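Local coordinates for uncharacterized protein (Parabacteroides merdae ATCC 43184, PDB 4OPW) that is of unknown function but probably acts in cell adhesion, as a putative adhesin of the DUF2807 family built on a parallel beta solenoid, at residues A[181-195]-A[200-214]. Residues are numbered along the deposited sequence; the frame is centred on the assembly and turned at random. Where two conformers were deposited one is given.
Sequences IMAFGVAVPEVNCKI and SAQIHPTDNLKATIV. With EDO (1,2-ethanediol), chain D.
Gln202 lies across one face of the Phe184 ring. Its CB sits over the ring centre, 3.5 Å from the centroid and 7° off the normal, a CH-pi contact. With CG anti to the carbonyl carbon (chi1 -66°) and the chain extended, CG and CD run on over the rim at Phe184 CE2, the amide tilted 14° from the ring plane. At the tip, Gln202 NE2 is nearest Phe184 CE2, at 3.9 Å. OE1 lies 3.5 Å from CG of selenomethionine Met182 in one of that residue's two conformers, and accepts from a water that in turn accepts from Phe184 N. At the ring's edge, in its plane, Ile203 O approaches Phe184 CD1 to 3.4 Å. Lys222 adds a cation-pi contact.

Strands 181-183 and 186-188 both run parallel to 200-205, and after a second corner 191-195 pairs in parallel with 208-214. In this last pair, bonds such as Cys193 N to Lys210 O (2.8 Å) form an unbroken ladder. Where the chain turns between Ala183 and Val186, one water bridges the gap, donating to Ala183 O and Val186 O and accepting from His204 N. A beta bulge follows between Val188 and Glu190.

Inside, Val191 CG2 packs on Pro205 CB (3.6 Å) and its CG1 on Leu209 CD1, while Cys193 SG touches Ala201 CB at 3.7 Å. Tyr173 and Ile219 extend this apolar interior to neighbouring strands. Successive coils stacked strand on strand around such a filling, here with a one-residue slip at the bulge, are typical of a parallel beta solenoid, consistent with the pectate-lyase-like clan.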
# COMPACT_ATOMS: atom_id res chain seq x y z
N ILE A 181 13.27 -2.13 0.99
CA ILE A 181 12.38 -2.78 1.95
C ILE A 181 13.01 -2.54 3.33
O ILE A 181 14.18 -2.89 3.52
CB ILE A 181 12.12 -4.29 1.66
CG1 ILE A 181 11.29 -4.48 0.36
CG2 ILE A 181 11.43 -4.99 2.87
CD1 ILE A 181 11.22 -5.91 -0.20
N MSE A 182 12.26 -1.92 4.26
CA MSE A 182 12.70 -1.68 5.63
C MSE A 182 11.83 -2.55 6.54
O MSE A 182 10.71 -2.15 6.90
CB MSE A 182 12.60 -0.19 5.98
CG MSE A 182 13.66 0.68 5.31
SE MSE A 182 13.05 2.51 5.15
CE MSE A 182 11.84 2.30 3.66
N ALA A 183 12.31 -3.77 6.84
CA ALA A 183 11.54 -4.72 7.64
C ALA A 183 12.36 -5.41 8.74
O ALA A 183 12.09 -6.56 9.08
CB ALA A 183 10.90 -5.77 6.73
N PHE A 184 13.31 -4.67 9.37
CA PHE A 184 14.02 -5.23 10.53
C PHE A 184 13.06 -5.49 11.71
O PHE A 184 13.30 -6.38 12.54
CB PHE A 184 15.12 -4.26 11.02
CG PHE A 184 16.41 -4.22 10.25
CD1 PHE A 184 17.00 -5.39 9.77
CD2 PHE A 184 17.11 -3.03 10.10
CE1 PHE A 184 18.22 -5.36 9.10
CE2 PHE A 184 18.35 -3.00 9.46
CZ PHE A 184 18.89 -4.16 8.95
N GLY A 185 11.97 -4.72 11.76
CA GLY A 185 10.97 -4.81 12.83
C GLY A 185 10.01 -5.99 12.75
O GLY A 185 9.26 -6.22 13.70
N VAL A 186 10.00 -6.73 11.62
CA VAL A 186 9.09 -7.86 11.46
C VAL A 186 9.85 -9.18 11.61
O VAL A 186 10.66 -9.54 10.74
CB VAL A 186 8.29 -7.80 10.12
CG1 VAL A 186 7.37 -9.01 9.96
CG2 VAL A 186 7.48 -6.51 10.04
N ALA A 187 9.58 -9.90 12.71
CA ALA A 187 10.21 -11.19 12.95
C ALA A 187 9.48 -12.27 12.14
O ALA A 187 8.25 -12.41 12.23
CB ALA A 187 10.21 -11.53 14.42
N VAL A 188 10.24 -13.02 11.34
CA VAL A 188 9.71 -14.08 10.47
C VAL A 188 10.59 -15.33 10.55
O VAL A 188 11.74 -15.23 10.15
CB VAL A 188 9.59 -13.65 8.98
CG1 VAL A 188 8.86 -14.72 8.17
CG2 VAL A 188 8.94 -12.28 8.81
N PRO A 189 10.07 -16.53 10.89
CA PRO A 189 10.94 -17.73 10.90
C PRO A 189 11.50 -18.13 9.52
O PRO A 189 12.69 -18.39 9.42
CB PRO A 189 10.02 -18.83 11.47
CG PRO A 189 8.96 -18.10 12.21
CD PRO A 189 8.73 -16.85 11.41
N GLU A 190 10.65 -18.16 8.46
CA GLU A 190 11.04 -18.58 7.11
C GLU A 190 11.00 -17.42 6.12
O GLU A 190 9.91 -16.95 5.78
CB GLU A 190 10.13 -19.72 6.60
CG GLU A 190 10.16 -21.00 7.41
CD GLU A 190 11.52 -21.66 7.54
OE1 GLU A 190 12.20 -21.86 6.51
OE2 GLU A 190 11.91 -21.96 8.69
N VAL A 191 12.18 -16.97 5.65
CA VAL A 191 12.24 -15.84 4.72
C VAL A 191 12.89 -16.22 3.40
O VAL A 191 13.90 -16.94 3.38
CB VAL A 191 13.01 -14.62 5.34
CG1 VAL A 191 13.10 -13.42 4.37
CG2 VAL A 191 12.36 -14.16 6.65
N ASN A 192 12.31 -15.72 2.31
CA ASN A 192 12.83 -15.80 0.95
C ASN A 192 13.05 -14.35 0.50
O ASN A 192 12.10 -13.57 0.52
CB ASN A 192 11.88 -16.55 0.02
CG ASN A 192 12.40 -17.91 -0.39
OD1 ASN A 192 12.44 -18.85 0.41
ND2 ASN A 192 12.82 -18.02 -1.64
N CYS A 193 14.30 -13.97 0.16
CA CYS A 193 14.60 -12.59 -0.25
C CYS A 193 15.36 -12.59 -1.55
O CYS A 193 16.40 -13.25 -1.67
CB CYS A 193 15.36 -11.82 0.83
SG CYS A 193 15.51 -10.04 0.53
N LYS A 194 14.85 -11.84 -2.54
CA LYS A 194 15.45 -11.79 -3.86
C LYS A 194 15.56 -10.36 -4.37
O LYS A 194 14.58 -9.60 -4.32
CB LYS A 194 14.63 -12.66 -4.84
CG LYS A 194 15.26 -12.87 -6.21
CD LYS A 194 14.33 -13.69 -7.10
CE LYS A 194 14.72 -13.66 -8.55
NZ LYS A 194 13.66 -14.23 -9.43
N ILE A 195 16.77 -9.98 -4.85
CA ILE A 195 17.03 -8.65 -5.43
C ILE A 195 17.61 -8.87 -6.83
O ILE A 195 18.63 -9.55 -6.97
CB ILE A 195 17.93 -7.70 -4.58
CG1 ILE A 195 17.31 -7.46 -3.16
CG2 ILE A 195 18.11 -6.34 -5.34
CD1 ILE A 195 18.16 -6.59 -2.22
N SER A 200 17.83 -2.38 -1.71
CA SER A 200 18.21 -2.61 -0.33
C SER A 200 17.07 -3.27 0.43
O SER A 200 15.95 -2.74 0.45
CB SER A 200 18.60 -1.27 0.33
OG SER A 200 18.70 -1.36 1.74
N ALA A 201 17.36 -4.42 1.03
CA ALA A 201 16.36 -5.09 1.86
C ALA A 201 16.91 -5.27 3.26
O ALA A 201 18.01 -5.79 3.42
CB ALA A 201 15.96 -6.44 1.27
N GLN A 202 16.16 -4.80 4.27
CA GLN A 202 16.47 -4.93 5.71
C GLN A 202 15.46 -5.90 6.26
O GLN A 202 14.27 -5.61 6.21
CB GLN A 202 16.41 -3.59 6.41
CG GLN A 202 17.48 -2.61 5.94
CD GLN A 202 17.32 -1.25 6.57
OE1 GLN A 202 16.26 -0.92 7.11
NE2 GLN A 202 18.35 -0.44 6.51
N ILE A 203 15.89 -7.08 6.71
CA ILE A 203 14.95 -8.13 7.08
C ILE A 203 15.33 -8.79 8.41
O ILE A 203 16.45 -8.61 8.89
CB ILE A 203 14.85 -9.17 5.92
CG1 ILE A 203 16.23 -9.81 5.62
CG2 ILE A 203 14.22 -8.53 4.67
CD1 ILE A 203 16.22 -10.90 4.54
N HIS A 204 14.37 -9.52 9.02
CA HIS A 204 14.61 -10.16 10.32
C HIS A 204 14.15 -11.63 10.31
O HIS A 204 13.13 -11.98 10.93
CB HIS A 204 13.96 -9.33 11.45
CG HIS A 204 14.12 -9.87 12.84
ND1 HIS A 204 15.20 -10.67 13.19
CD2 HIS A 204 13.36 -9.66 13.94
CE1 HIS A 204 15.02 -10.97 14.47
NE2 HIS A 204 13.94 -10.38 14.96
N PRO A 205 14.88 -12.51 9.58
CA PRO A 205 14.57 -13.96 9.63
C PRO A 205 14.96 -14.53 10.99
O PRO A 205 15.98 -14.12 11.53
CB PRO A 205 15.42 -14.56 8.50
CG PRO A 205 16.22 -13.44 7.92
CD PRO A 205 16.13 -12.27 8.84
N THR A 206 14.14 -15.41 11.59
CA THR A 206 14.45 -15.94 12.92
C THR A 206 14.78 -17.44 12.89
O THR A 206 15.10 -18.02 13.93
CB THR A 206 13.35 -15.63 13.94
OG1 THR A 206 12.16 -16.29 13.54
CG2 THR A 206 13.13 -14.12 14.13
N ASP A 207 14.76 -18.07 11.69
CA ASP A 207 15.12 -19.48 11.62
C ASP A 207 15.91 -19.76 10.33
O ASP A 207 17.03 -20.28 10.41
CB ASP A 207 13.89 -20.40 11.71
CG ASP A 207 14.26 -21.88 11.67
OD1 ASP A 207 15.04 -22.32 12.54
OD2 ASP A 207 13.82 -22.56 10.73
N ASN A 208 15.32 -19.43 9.16
CA ASN A 208 16.00 -19.67 7.89
C ASN A 208 15.77 -18.55 6.91
O ASN A 208 14.67 -17.99 6.83
CB ASN A 208 15.57 -20.98 7.26
CG ASN A 208 16.57 -21.51 6.28
OD1 ASN A 208 17.64 -22.02 6.64
ND2 ASN A 208 16.26 -21.40 5.00
N LEU A 209 16.82 -18.26 6.14
CA LEU A 209 16.80 -17.26 5.10
C LEU A 209 17.38 -17.83 3.81
O LEU A 209 18.50 -18.33 3.80
CB LEU A 209 17.62 -16.01 5.51
CG LEU A 209 17.95 -15.00 4.39
CD1 LEU A 209 16.69 -14.33 3.83
CD2 LEU A 209 19.01 -13.97 4.83
N LYS A 210 16.60 -17.71 2.72
CA LYS A 210 17.05 -18.07 1.38
C LYS A 210 17.23 -16.75 0.63
O LYS A 210 16.25 -16.02 0.44
CB LYS A 210 16.06 -19.02 0.70
CG LYS A 210 16.02 -20.41 1.34
CD LYS A 210 15.07 -21.28 0.60
CE LYS A 210 14.86 -22.60 1.26
NZ LYS A 210 14.14 -23.48 0.32
N ALA A 211 18.48 -16.41 0.30
CA ALA A 211 18.79 -15.13 -0.35
C ALA A 211 19.35 -15.30 -1.75
O ALA A 211 20.26 -16.11 -1.98
CB ALA A 211 19.77 -14.34 0.51
N THR A 212 18.80 -14.50 -2.70
CA THR A 212 19.26 -14.51 -4.09
C THR A 212 19.47 -13.08 -4.55
O THR A 212 18.55 -12.27 -4.47
CB THR A 212 18.27 -15.25 -5.01
OG1 THR A 212 17.86 -16.49 -4.41
CG2 THR A 212 18.87 -15.51 -6.41
N ILE A 213 20.68 -12.78 -5.05
CA ILE A 213 21.00 -11.46 -5.59
C ILE A 213 21.60 -11.61 -6.97
O ILE A 213 22.50 -12.41 -7.14
CB ILE A 213 21.97 -10.64 -4.67
CG1 ILE A 213 21.33 -10.34 -3.28
CG2 ILE A 213 22.45 -9.35 -5.40
CD1 ILE A 213 22.25 -9.72 -2.26
N VAL A 214 21.12 -10.79 -7.94
CA VAL A 214 21.71 -10.67 -9.28
C VAL A 214 21.85 -9.16 -9.49
O VAL A 214 20.84 -8.48 -9.70
CB VAL A 214 20.95 -11.38 -10.44
CG1 VAL A 214 21.70 -11.18 -11.77
CG2 VAL A 214 20.75 -12.86 -10.15
C1 EDO D . 10.87 -14.73 17.15
O1 EDO D . 11.01 -13.32 17.16
C2 EDO D . 9.68 -15.13 16.26
O2 EDO D . 10.10 -15.33 14.92
O HOH W 1 16.41 -0.91 3.21
O HOH W 2 11.58 -9.07 8.20
O HOH W 3 14.02 -1.84 8.90
O HOH W 4 14.06 -19.85 4.10
O HOH W 5 15.76 -16.25 -2.63